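Alanine racemase 1 (Caldanaerobacter subterraneus subsp. tengcongensis MB4, PDB 4Y2W) belongs to the alanine racemase family and forms a two-chain assembly in which each subunit joins an eight-stranded parallel barrel to a strand-rich C-terminal domain. Local coordinates at residues A48-A52 with E73-K77; I228-A232 with L244-L248; L248-V254 with G332-I338; R368-R372 with V384-K388. The protein carries 1 engineered substitution. All blocks are in the same frame, centred on the assembly; numbering follows the deposited sequence.

Interaction 1 (A48-A52 with E73-K77); sequences ASYVA and ELREK
Two neighbouring helices on the outside of the TIM barrel meet here: residues 48-52 lie at the start of helix 48-58, and residues 73-76 end helix 68-76, with barrel strand 62-65 between them in sequence. Backbone angles are helical until Lys77 (-95/19), which follows the helix and is the first residue to leave its geometry. The register is set by Ser49 and Leu74, whose CA atoms lie 6.2 Å apart. No hydrogen bond crosses the interface, which buries a modest 225 Å². Its apolar centre is Leu74 in the mt rotamer (chi1 -66°, chi2 168°). Its CB leaves the helix sideways, but CD2 swings across to Ala48 and Ala52, one helical turn apart; both alanines direct their CA-to-CB bonds toward 73-77, and Ala48 CB lies 3.9 Å from Leu74 CD2. Leu74 also packs on Val65 and Ile83 of the barrel wall. Glu73 is extended (tt). Its OE2 stays 4.2 Å from Ser49 OG, too far for a hydrogen bond, and forms a salt bridge with Arg368 of the second subunit. Ser49 (chi1 -70°, m) rests on the aliphatic part of Lys77 (chi1 and chi2 both m), with Ser49 OG 3.7 Å from Lys77 CG. Closest of all, Ala52 CB approaches Leu74 CD2 to 3.4 Å.

Interaction 2 (I228-A232 with L244-L248); sequences ILFGA and LRETL
Residues 228-232 run from the end of a 3-10 turn (Ile228 -60/-29, Leu229 -66/-16) through Phe230 into Gly231 at positive phi (76/24); residues 244-248 pass them in a largely extended path. Leu244 (mt) points toward the turn and fills its bend: its CD2 lies 3.5 Å from Ile228 O, and its CD1 is 4.2 Å from Ile228 CG1 and 4.0 Å from Gly231 C. The CA-to-CB bond of Arg245 points away, and its guanidinium forms a salt bridge with Asp16, while its O sits 3.6 Å from Gly231 CA; a CB on Gly231 would clash with that oxygen at 2.8 Å. Glu246 CA is 5.2 Å from Gly231 CA. Thr247 (CA 5.5 Å from Phe230 CA) faces inward; chi1 of 53° (p) lets OG1 donate to Phe230 O at 2.8 Å, the sole hydrogen bond between the segments, and brings CG2 to 3.7 Å from Leu229 O. At Leu248 strand 248-260 begins. The Phe230 ring meets His46 and the alanine-pocket residue Tyr44, about 9 Å from bound alanine. In this two-domain alanine racemase fold, the contact lies where the chain passes from the barrel to the C-terminal domain, near the ligand pocket.

Interaction 3 (L248-V254 with G332-I338); sequences LRFTTRV and GDEVVII
Antiparallel strands 248-253 and 334-336 approach to 4.4 Å between axes, their directions 144° apart, and bury 793 Å². Thr252-Val335 is a hydrogen-bonded pair (Thr252 N to Val335 O 2.7 Å, Val335 N to Thr252 O 2.6 Å), whereas Thr251-Val336 and Arg253-Glu334 are non-hydrogen-bonded pairs. Beyond them lies a classic beta bulge: Ile337 (-99/-44) and Ile338 both face Phe250, whose O accepts Ile337 N at 2.7 Å and Ile338 N at 3.2 Å. The extra residue supplies the main bump. Ile337 CD1 covers one face of the Phe250 ring, 3.9 Å from its centroid and 6° off its normal, in a CH-pi contact, and also lies 4.2 Å from Thr252 CG2. Ile338 CD1 sits instead at the edge of that ring, so the two isoleucines wrap it from the face and the rim, and Ile338 CB meets Phe250 CB at 3.6 Å. Val254 CG2 fits against Val335 CG2 at 3.8 Å. On the face of Thr251 and Val336, Arg249 NH2 bridges to Glu334 OE1 at 2.8 Å, though Arg249 also binds Glu12 and Thr340. At the far end, Gly332 (94/9) donates N to Val254 O at 2.9 Å. Strand 10-14 hydrogen-bonds to 248-254 through Glu12 and Arg10, strand 300-303 reaches Val336 through Leu302, and strand 278-283 packs on Thr252, Val254 and Val335.

Interaction 4 (R368-R372 with V384-K388); sequences RRVPR and VNYLK
Arg368 opens the first segment in near-helical geometry (-52/-34) with an extended side chain (ttt). Its CG lies 3.7 Å from Tyr386 CB, and Leu387 CD1 covers one face of its guanidinium, 3.7 Å from NH1. Its charge makes a salt bridge with Glu73 and a cation-pi contact with Tyr386, both of the second subunit. Arg369 sets its CA 4.0 Å from Leu387 CD1, but its CA-to-CB bond points away, and its guanidinium forms salt bridges with Asp289 and Asp317 and with Glu70 of the second subunit. Val370 contributes its O, which accepts Arg372 NH1 at 2.6 Å. At Pro371 the two segments come close, its CA 4.6 Å from that of Asn385 and 3.3 Å from Val384 O. Arg372 then forms an antiparallel hydrogen-bonded pair with Val384: Arg372 N to Val384 O and Val384 N to Arg372 O are both 2.9 Å. Their side chains share a face, Arg372 CB lying 3.7 Å from Val384 CG2. Arg372 NH1 lies 3.7 Å from Tyr386 CE2, at the edge of that ring. Tyr386 (-71/-21) and Leu387 (-77/-23) curl round the first segment. These features define the open end of beta hairpin 372-376/379-384, set at the subunit interface.

Overall arrangement
Along the chain the four contacts come in series, from the barrel's outer helices (interaction 1) through the domain junction (interaction 2) to the mixed sheet (interaction 3) and the C-terminal hairpin (interaction 4). Interactions 2 and 3 share Leu248, where strand 248-260 starts; their centres are 18 Å apart. Interaction 1 touches interaction 2 through Val51 CG1 and Phe230 CE1 (4.1 Å), and interaction 4 through Tyr50 CE1 and Val384 CG1 (4.0 Å). Phe250 CE1 and Val370 CG1, also 4.0 Å apart, join interactions 3 and 4, which belong to one sheet. Interactions 1 and 3 are most distant, 26 Å between centres. The Glu73-Arg368 salt bridge links interaction 1 of one subunit to interaction 4 of the other.

Interaction 1 (A48-A52 with E73-K77)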
loop_
_atom_site.group_PDB
_atom_site.type_symbol
_atom_site.label_atom_id
_atom_site.label_comp_id
_atom_site.label_asym_id
_atom_site.label_seq_id
_atom_site.Cartn_x
_atom_site.Cartn_y
_atom_site.Cartn_z
ATOM N N ALA A 48 6.700 -9.599 -7.805
ATOM C CA ALA A 48 6.386 -10.535 -8.881
ATOM C C ALA A 48 7.618 -10.941 -9.680
ATOM O O ALA A 48 7.801 -12.119 -9.978
ATOM C CB ALA A 48 5.334 -9.942 -9.807
ATOM N N SER A 49 8.459 -9.968 -10.022
ATOM C CA SER A 49 9.665 -10.232 -10.810
ATOM C C SER A 49 10.426 -11.442 -10.294
ATOM O O SER A 49 10.592 -12.426 -11.010
ATOM C CB SER A 49 10.589 -9.013 -10.817
ATOM O OG SER A 49 10.017 -7.959 -11.572
ATOM N N TYR A 50 10.873 -11.367 -9.045
ATOM C CA TYR A 50 11.698 -12.427 -8.465
ATOM C C TYR A 50 10.910 -13.722 -8.239
ATOM O O TYR A 50 11.410 -14.809 -8.525
ATOM C CB TYR A 50 12.365 -11.954 -7.165
ATOM C CG TYR A 50 13.717 -11.301 -7.383
ATOM C CD1 TYR A 50 13.825 -9.938 -7.643
ATOM C CD2 TYR A 50 14.892 -12.055 -7.340
ATOM C CE1 TYR A 50 15.059 -9.343 -7.848
ATOM C CE2 TYR A 50 16.130 -11.469 -7.541
ATOM C CZ TYR A 50 16.207 -10.112 -7.796
ATOM O OH TYR A 50 17.437 -9.524 -7.994
ATOM N N VAL A 51 9.682 -13.600 -7.742
ATOM C CA VAL A 51 8.833 -14.767 -7.490
ATOM C C VAL A 51 8.530 -15.514 -8.791
ATOM O O VAL A 51 8.595 -16.741 -8.837
ATOM C CB VAL A 51 7.520 -14.369 -6.783
ATOM C CG1 VAL A 51 6.522 -15.519 -6.770
ATOM C CG2 VAL A 51 7.807 -13.910 -5.361
ATOM N N ALA A 52 8.208 -14.770 -9.845
ATOM C CA ALA A 52 7.943 -15.366 -11.152
ATOM C C ALA A 52 9.202 -16.007 -11.720
ATOM O O ALA A 52 9.154 -17.111 -12.259
ATOM C CB ALA A 52 7.402 -14.321 -12.116
ATOM N N GLU A 73 4.337 -6.441 -16.867
ATOM C CA GLU A 73 5.527 -6.309 -16.019
ATOM C C GLU A 73 6.369 -7.581 -16.066
ATOM O O GLU A 73 7.597 -7.520 -16.139
ATOM C CB GLU A 73 5.136 -6.005 -14.569
ATOM C CG GLU A 73 6.313 -5.878 -13.604
ATOM C CD GLU A 73 5.886 -5.788 -12.149
ATOM O OE1 GLU A 73 4.741 -6.164 -11.823
ATOM O OE2 GLU A 73 6.706 -5.350 -11.319
ATOM N N LEU A 74 5.699 -8.729 -16.024
ATOM C CA LEU A 74 6.380 -10.020 -16.069
ATOM C C LEU A 74 7.082 -10.263 -17.410
ATOM O O LEU A 74 8.212 -10.755 -17.437
ATOM C CB LEU A 74 5.393 -11.151 -15.770
ATOM C CG LEU A 74 4.818 -11.159 -14.351
ATOM C CD1 LEU A 74 3.653 -12.132 -14.245
ATOM C CD2 LEU A 74 5.902 -11.490 -13.334
ATOM N N ARG A 75 6.415 -9.915 -18.512
ATOM C CA ARG A 75 7.010 -10.037 -19.853
ATOM C C ARG A 75 8.216 -9.108 -20.042
ATOM O O ARG A 75 9.212 -9.496 -20.660
ATOM C CB ARG A 75 5.964 -9.770 -20.940
ATOM C CG ARG A 75 4.988 -10.918 -21.165
ATOM C CD ARG A 75 5.595 -12.023 -22.021
ATOM N NE ARG A 75 4.609 -13.054 -22.365
ATOM C CZ ARG A 75 4.471 -14.235 -21.757
ATOM N NH1 ARG A 75 5.256 -14.596 -20.747
ATOM N NH2 ARG A 75 3.527 -15.074 -22.169
ATOM N N GLU A 76 8.127 -7.897 -19.498
ATOM C CA GLU A 76 9.232 -6.934 -19.558
ATOM C C GLU A 76 10.511 -7.510 -18.927
ATOM O O GLU A 76 11.619 -7.196 -19.365
ATOM C CB GLU A 76 8.841 -5.616 -18.869
ATOM C CG GLU A 76 9.454 -4.358 -19.483
ATOM C CD GLU A 76 10.936 -4.187 -19.179
ATOM O OE1 GLU A 76 11.724 -4.041 -20.140
ATOM O OE2 GLU A 76 11.315 -4.199 -17.986
ATOM N N LYS A 77 10.350 -8.362 -17.914
ATOM C CA LYS A 77 11.490 -8.988 -17.233
ATOM C C LYS A 77 11.859 -10.381 -17.771
ATOM O O LYS A 77 12.554 -11.143 -17.097
ATOM C CB LYS A 77 11.233 -9.037 -15.721
ATOM C CG LYS A 77 11.207 -7.662 -15.064
ATOM C CD LYS A 77 12.601 -7.045 -14.978
ATOM C CE LYS A 77 12.550 -5.555 -14.674
ATOM N NZ LYS A 77 11.985 -5.273 -13.325
#

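Interaction 2 (I228-A232 with L244-L248)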
loop_
_atom_site.group_PDB
_atom_site.type_symbol
_atom_site.label_atom_id
_atom_site.label_comp_id
_atom_site.label_asym_id
_atom_site.label_seq_id
_atom_site.Cartn_x
_atom_site.Cartn_y
_atom_site.Cartn_z
ATOM N N ILE A 228 -1.643 -19.649 -0.697
ATOM C CA ILE A 228 -1.060 -20.864 -0.135
ATOM C C ILE A 228 0.418 -21.038 -0.507
ATOM O O ILE A 228 1.189 -21.613 0.258
ATOM C CB ILE A 228 -1.887 -22.104 -0.539
ATOM C CG1 ILE A 228 -1.623 -23.265 0.423
ATOM C CG2 ILE A 228 -1.621 -22.494 -1.989
ATOM C CD1 ILE A 228 -2.722 -24.306 0.406
ATOM N N LEU A 229 0.809 -20.514 -1.667
ATOM C CA LEU A 229 2.212 -20.512 -2.076
ATOM C C LEU A 229 3.083 -19.629 -1.174
ATOM O O LEU A 229 4.313 -19.746 -1.194
ATOM C CB LEU A 229 2.345 -20.029 -3.524
ATOM C CG LEU A 229 1.676 -20.858 -4.624
ATOM C CD1 LEU A 229 1.640 -20.074 -5.929
ATOM C CD2 LEU A 229 2.383 -22.193 -4.816
ATOM N N PHE A 230 2.452 -18.750 -0.392
ATOM C CA PHE A 230 3.168 -17.781 0.440
ATOM C C PHE A 230 3.012 -18.041 1.946
ATOM O O PHE A 230 3.043 -17.115 2.762
ATOM C CB PHE A 230 2.739 -16.364 0.034
ATOM C CG PHE A 230 2.914 -16.097 -1.437
ATOM C CD1 PHE A 230 4.174 -15.819 -1.959
ATOM C CD2 PHE A 230 1.837 -16.178 -2.310
ATOM C CE1 PHE A 230 4.349 -15.600 -3.318
ATOM C CE2 PHE A 230 2.008 -15.962 -3.671
ATOM C CZ PHE A 230 3.263 -15.668 -4.174
ATOM N N GLY A 231 2.866 -19.317 2.300
ATOM C CA GLY A 231 2.959 -19.766 3.687
ATOM C C GLY A 231 1.760 -19.472 4.564
ATOM O O GLY A 231 1.895 -19.396 5.783
ATOM N N ALA A 232 0.588 -19.313 3.958
ATOM C CA ALA A 232 -0.634 -19.054 4.715
ATOM C C ALA A 232 -1.824 -19.807 4.128
ATOM O O ALA A 232 -1.805 -20.228 2.975
ATOM C CB ALA A 232 -0.921 -17.560 4.749
ATOM N N LEU A 244 3.720 -26.192 5.045
ATOM C CA LEU A 244 4.154 -24.897 4.528
ATOM C C LEU A 244 5.341 -24.336 5.307
ATOM O O LEU A 244 5.459 -24.550 6.516
ATOM C CB LEU A 244 2.995 -23.893 4.548
ATOM C CG LEU A 244 1.780 -24.268 3.693
ATOM C CD1 LEU A 244 0.628 -23.298 3.925
ATOM C CD2 LEU A 244 2.137 -24.330 2.216
ATOM N N ARG A 245 6.218 -23.627 4.593
ATOM C CA ARG A 245 7.335 -22.908 5.203
ATOM C C ARG A 245 7.103 -21.402 5.113
ATOM O O ARG A 245 6.363 -20.921 4.255
ATOM C CB ARG A 245 8.662 -23.286 4.535
ATOM C CG ARG A 245 8.963 -24.777 4.585
ATOM C CD ARG A 245 10.450 -25.100 4.635
ATOM N NE ARG A 245 11.192 -24.650 3.453
ATOM C CZ ARG A 245 11.909 -23.525 3.364
ATOM N NH1 ARG A 245 12.007 -22.675 4.385
ATOM N NH2 ARG A 245 12.543 -23.245 2.229
ATOM N N GLU A 246 7.745 -20.668 6.013
ATOM C CA GLU A 246 7.584 -19.224 6.094
ATOM C C GLU A 246 8.279 -18.564 4.911
ATOM O O GLU A 246 9.473 -18.785 4.691
ATOM C CB GLU A 246 8.173 -18.710 7.407
ATOM C CG GLU A 246 7.723 -17.315 7.800
ATOM C CD GLU A 246 8.281 -16.904 9.145
ATOM O OE1 GLU A 246 7.515 -16.921 10.125
ATOM O OE2 GLU A 246 9.491 -16.594 9.228
ATOM N N THR A 247 7.526 -17.765 4.154
ATOM C CA THR A 247 8.022 -17.162 2.914
ATOM C C THR A 247 8.401 -15.690 3.052
ATOM O O THR A 247 9.246 -15.199 2.299
ATOM C CB THR A 247 6.985 -17.283 1.783
ATOM O OG1 THR A 247 5.729 -16.757 2.224
ATOM C CG2 THR A 247 6.804 -18.731 1.376
ATOM N N LEU A 248 7.776 -14.988 3.997
ATOM C CA LEU A 248 8.028 -13.562 4.197
ATOM C C LEU A 248 8.290 -13.223 5.655
ATOM O O LEU A 248 7.562 -13.672 6.540
ATOM C CB LEU A 248 6.832 -12.751 3.710
ATOM C CG LEU A 248 6.925 -11.230 3.875
ATOM C CD1 LEU A 248 6.225 -10.538 2.715
ATOM C CD2 LEU A 248 6.369 -10.753 5.213
#

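Interaction 3 (L248-V254 with G332-I338)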
loop_
_atom_site.group_PDB
_atom_site.type_symbol
_atom_site.label_atom_id
_atom_site.label_comp_id
_atom_site.label_asym_id
_atom_site.label_seq_id
_atom_site.Cartn_x
_atom_site.Cartn_y
_atom_site.Cartn_z
ATOM N N LEU A 248 7.776 -14.988 3.997
ATOM C CA LEU A 248 8.028 -13.562 4.197
ATOM C C LEU A 248 8.290 -13.223 5.655
ATOM O O LEU A 248 7.562 -13.672 6.540
ATOM C CB LEU A 248 6.832 -12.751 3.710
ATOM C CG LEU A 248 6.925 -11.230 3.875
ATOM C CD1 LEU A 248 6.225 -10.538 2.715
ATOM C CD2 LEU A 248 6.369 -10.753 5.213
ATOM N N ARG A 249 9.319 -12.411 5.895
ATOM C CA ARG A 249 9.542 -11.814 7.212
ATOM C C ARG A 249 9.545 -10.287 7.107
ATOM O O ARG A 249 10.433 -9.700 6.488
ATOM C CB ARG A 249 10.854 -12.302 7.825
ATOM C CG ARG A 249 10.886 -13.789 8.141
ATOM C CD ARG A 249 11.761 -14.066 9.354
ATOM N NE ARG A 249 13.071 -13.427 9.233
ATOM C CZ ARG A 249 13.834 -13.026 10.251
ATOM N NH1 ARG A 249 13.448 -13.180 11.516
ATOM N NH2 ARG A 249 15.004 -12.454 9.998
ATOM N N PHE A 250 8.540 -9.655 7.709
ATOM C CA PHE A 250 8.416 -8.202 7.722
ATOM C C PHE A 250 9.148 -7.698 8.957
ATOM O O PHE A 250 8.698 -7.926 10.075
ATOM C CB PHE A 250 6.931 -7.815 7.751
ATOM C CG PHE A 250 6.648 -6.351 7.523
ATOM C CD1 PHE A 250 7.629 -5.463 7.086
ATOM C CD2 PHE A 250 5.358 -5.870 7.712
ATOM C CE1 PHE A 250 7.334 -4.127 6.875
ATOM C CE2 PHE A 250 5.059 -4.537 7.501
ATOM C CZ PHE A 250 6.048 -3.663 7.081
ATOM N N THR A 251 10.285 -7.034 8.750
ATOM C CA THR A 251 11.182 -6.674 9.848
ATOM C C THR A 251 11.588 -5.198 9.842
ATOM O O THR A 251 11.475 -4.512 8.822
ATOM C CB THR A 251 12.461 -7.532 9.808
ATOM O OG1 THR A 251 13.329 -7.069 8.767
ATOM C CG2 THR A 251 12.116 -9.004 9.571
ATOM N N THR A 252 12.054 -4.727 10.997
ATOM C CA THR A 252 12.619 -3.384 11.140
ATOM C C THR A 252 13.699 -3.373 12.225
ATOM O O THR A 252 14.061 -4.426 12.751
ATOM C CB THR A 252 11.536 -2.339 11.460
ATOM O OG1 THR A 252 12.113 -1.030 11.416
ATOM C CG2 THR A 252 10.922 -2.574 12.832
ATOM N N ARG A 253 14.217 -2.190 12.552
ATOM C CA ARG A 253 15.340 -2.081 13.484
ATOM C C ARG A 253 15.090 -1.079 14.602
ATOM O O ARG A 253 14.302 -0.142 14.454
ATOM C CB ARG A 253 16.610 -1.676 12.735
ATOM C CG ARG A 253 17.036 -2.642 11.643
ATOM C CD ARG A 253 17.675 -3.896 12.211
ATOM N NE ARG A 253 17.659 -4.990 11.241
ATOM C CZ ARG A 253 18.444 -6.067 11.282
ATOM N NH1 ARG A 253 19.348 -6.232 12.249
ATOM N NH2 ARG A 253 18.328 -6.986 10.334
ATOM N N VAL A 254 15.783 -1.278 15.720
ATOM C CA VAL A 254 15.731 -0.329 16.818
ATOM C C VAL A 254 16.549 0.891 16.406
ATOM O O VAL A 254 17.720 0.778 16.033
ATOM C CB VAL A 254 16.252 -0.925 18.143
ATOM C CG1 VAL A 254 16.186 0.114 19.255
ATOM C CG2 VAL A 254 15.440 -2.156 18.531
ATOM N N GLY A 332 19.878 -1.041 16.464
ATOM C CA GLY A 332 20.079 -1.926 15.321
ATOM C C GLY A 332 19.720 -3.380 15.574
ATOM O O GLY A 332 20.005 -4.243 14.740
ATOM N N ASP A 333 19.105 -3.665 16.720
ATOM C CA ASP A 333 18.535 -4.991 16.948
ATOM C C ASP A 333 17.319 -5.163 16.049
ATOM O O ASP A 333 16.539 -4.228 15.861
ATOM C CB ASP A 333 18.138 -5.191 18.413
ATOM C CG ASP A 333 19.337 -5.384 19.327
ATOM O OD1 ASP A 333 20.444 -5.697 18.825
ATOM O OD2 ASP A 333 19.168 -5.222 20.557
ATOM N N GLU A 334 17.173 -6.357 15.486
ATOM C CA GLU A 334 16.065 -6.662 14.590
ATOM C C GLU A 334 14.741 -6.689 15.351
ATOM O O GLU A 334 14.671 -7.208 16.469
ATOM C CB GLU A 334 16.306 -8.014 13.918
ATOM C CG GLU A 334 15.227 -8.449 12.940
ATOM C CD GLU A 334 15.527 -9.797 12.320
ATOM O OE1 GLU A 334 15.401 -9.927 11.084
ATOM O OE2 GLU A 334 15.898 -10.722 13.071
ATOM N N VAL A 335 13.700 -6.126 14.742
ATOM C CA VAL A 335 12.348 -6.194 15.288
ATOM C C VAL A 335 11.423 -6.787 14.231
ATOM O O VAL A 335 11.231 -6.196 13.170
ATOM C CB VAL A 335 11.833 -4.808 15.714
ATOM C CG1 VAL A 335 10.382 -4.889 16.174
ATOM C CG2 VAL A 335 12.715 -4.239 16.816
ATOM N N VAL A 336 10.859 -7.956 14.522
ATOM C CA VAL A 336 10.015 -8.668 13.564
ATOM C C VAL A 336 8.546 -8.300 13.770
ATOM O O VAL A 336 8.026 -8.362 14.880
ATOM C CB VAL A 336 10.213 -10.198 13.666
ATOM C CG1 VAL A 336 9.269 -10.940 12.726
ATOM C CG2 VAL A 336 11.657 -10.555 13.352
ATOM N N ILE A 337 7.900 -7.913 12.675
ATOM C CA ILE A 337 6.501 -7.501 12.667
ATOM C C ILE A 337 5.609 -8.652 12.214
ATOM O O ILE A 337 4.545 -8.895 12.791
ATOM C CB ILE A 337 6.302 -6.314 11.707
ATOM C CG1 ILE A 337 7.265 -5.175 12.064
ATOM C CG2 ILE A 337 4.857 -5.834 11.737
ATOM C CD1 ILE A 337 7.589 -4.260 10.901
ATOM N N ILE A 338 6.052 -9.329 11.156
ATOM C CA ILE A 338 5.424 -10.543 10.646
ATOM C C ILE A 338 6.525 -11.574 10.466
ATOM O O ILE A 338 7.565 -11.266 9.885
ATOM C CB ILE A 338 4.760 -10.318 9.272
ATOM C CG1 ILE A 338 3.708 -9.209 9.355
ATOM C CG2 ILE A 338 4.153 -11.618 8.752
ATOM C CD1 ILE A 338 3.155 -8.789 8.009
#

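Interaction 4 (R368-R372 with V384-K388)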
loop_
_atom_site.group_PDB
_atom_site.type_symbol
_atom_site.label_atom_id
_atom_site.label_comp_id
_atom_site.label_asym_id
_atom_site.label_seq_id
_atom_site.Cartn_x
_atom_site.Cartn_y
_atom_site.Cartn_z
ATOM N N ARG A 368 4.851 0.423 -1.066
ATOM C CA ARG A 368 5.950 0.722 -1.977
ATOM C C ARG A 368 7.241 1.095 -1.243
ATOM O O ARG A 368 8.339 0.770 -1.705
ATOM C CB ARG A 368 5.515 1.860 -2.916
ATOM C CG ARG A 368 6.572 2.352 -3.894
ATOM C CD ARG A 368 5.961 3.244 -4.966
ATOM N NE ARG A 368 6.974 4.052 -5.650
ATOM C CZ ARG A 368 7.488 5.190 -5.182
ATOM N NH1 ARG A 368 7.108 5.689 -4.007
ATOM N NH2 ARG A 368 8.401 5.835 -5.895
ATOM N N ARG A 369 7.106 1.762 -0.100
ATOM C CA ARG A 369 8.268 2.237 0.657
ATOM C C ARG A 369 9.101 1.114 1.284
ATOM O O ARG A 369 10.262 1.332 1.629
ATOM C CB ARG A 369 7.824 3.222 1.744
ATOM C CG ARG A 369 8.900 4.211 2.151
ATOM C CD ARG A 369 8.323 5.405 2.894
ATOM N NE ARG A 369 7.681 5.033 4.153
ATOM C CZ ARG A 369 7.117 5.898 4.992
ATOM N NH1 ARG A 369 7.111 7.200 4.724
ATOM N NH2 ARG A 369 6.556 5.463 6.111
ATOM N N VAL A 370 8.512 -0.073 1.431
ATOM C CA VAL A 370 9.201 -1.218 2.015
ATOM C C VAL A 370 9.997 -1.969 0.943
ATOM O O VAL A 370 9.409 -2.608 0.069
ATOM C CB VAL A 370 8.196 -2.191 2.666
ATOM C CG1 VAL A 370 8.918 -3.380 3.291
ATOM C CG2 VAL A 370 7.345 -1.467 3.702
ATOM N N PRO A 371 11.341 -1.906 0.999
ATOM C CA PRO A 371 12.099 -2.678 0.019
ATOM C C PRO A 371 11.973 -4.177 0.261
ATOM O O PRO A 371 11.765 -4.602 1.398
ATOM C CB PRO A 371 13.536 -2.218 0.250
ATOM C CG PRO A 371 13.564 -1.826 1.679
ATOM C CD PRO A 371 12.229 -1.192 1.933
ATOM N N ARG A 372 12.086 -4.957 -0.811
ATOM C CA ARG A 372 12.063 -6.412 -0.729
ATOM C C ARG A 372 13.471 -6.954 -0.906
ATOM O O ARG A 372 14.124 -6.674 -1.909
ATOM C CB ARG A 372 11.145 -7.005 -1.799
ATOM C CG ARG A 372 9.682 -7.093 -1.401
ATOM C CD ARG A 372 9.032 -5.728 -1.265
ATOM N NE ARG A 372 7.577 -5.846 -1.195
ATOM C CZ ARG A 372 6.737 -4.825 -1.051
ATOM N NH1 ARG A 372 7.187 -3.584 -0.949
ATOM N NH2 ARG A 372 5.432 -5.047 -1.005
ATOM N N VAL A 384 15.122 -5.291 -4.205
ATOM C CA VAL A 384 14.456 -4.212 -4.922
ATOM C C VAL A 384 14.018 -3.120 -3.955
ATOM O O VAL A 384 13.341 -3.377 -2.958
ATOM C CB VAL A 384 13.259 -4.688 -5.788
ATOM C CG1 VAL A 384 13.735 -5.642 -6.872
ATOM C CG2 VAL A 384 12.173 -5.338 -4.947
ATOM N N ASN A 385 14.466 -1.905 -4.251
ATOM C CA ASN A 385 13.960 -0.698 -3.637
ATOM C C ASN A 385 13.106 -0.009 -4.698
ATOM O O ASN A 385 13.619 0.379 -5.748
ATOM C CB ASN A 385 15.127 0.192 -3.208
ATOM C CG ASN A 385 14.688 1.388 -2.378
ATOM O OD1 ASN A 385 13.879 1.262 -1.451
ATOM N ND2 ASN A 385 15.238 2.558 -2.696
ATOM N N TYR A 386 11.806 0.118 -4.444
ATOM C CA TYR A 386 10.893 0.693 -5.439
ATOM C C TYR A 386 11.083 2.199 -5.638
ATOM O O TYR A 386 10.687 2.744 -6.668
ATOM C CB TYR A 386 9.432 0.374 -5.096
ATOM C CG TYR A 386 9.056 -1.080 -5.319
ATOM C CD1 TYR A 386 9.293 -1.701 -6.545
ATOM C CD2 TYR A 386 8.451 -1.829 -4.314
ATOM C CE1 TYR A 386 8.951 -3.026 -6.757
ATOM C CE2 TYR A 386 8.105 -3.157 -4.518
ATOM C CZ TYR A 386 8.355 -3.751 -5.743
ATOM O OH TYR A 386 8.015 -5.070 -5.955
ATOM N N LEU A 387 11.687 2.867 -4.661
ATOM C CA LEU A 387 12.065 4.270 -4.816
ATOM C C LEU A 387 13.327 4.370 -5.686
ATOM O O LEU A 387 13.595 5.411 -6.288
ATOM C CB LEU A 387 12.258 4.943 -3.450
ATOM C CG LEU A 387 10.974 5.336 -2.699
ATOM C CD1 LEU A 387 10.067 4.148 -2.416
ATOM C CD2 LEU A 387 11.316 6.046 -1.401
ATOM N N LYS A 388 14.096 3.280 -5.729
ATOM C CA LYS A 388 15.152 3.068 -6.726
ATOM C C LYS A 388 16.268 4.114 -6.652
ATOM O O LYS A 388 17.438 3.776 -6.441
ATOM C CB LYS A 388 14.546 3.013 -8.137
ATOM C CG LYS A 388 15.507 2.527 -9.213
ATOM C CD LYS A 388 16.143 3.672 -10.002
ATOM C CE LYS A 388 17.593 3.371 -10.370
ATOM N NZ LYS A 388 17.801 2.003 -10.927
#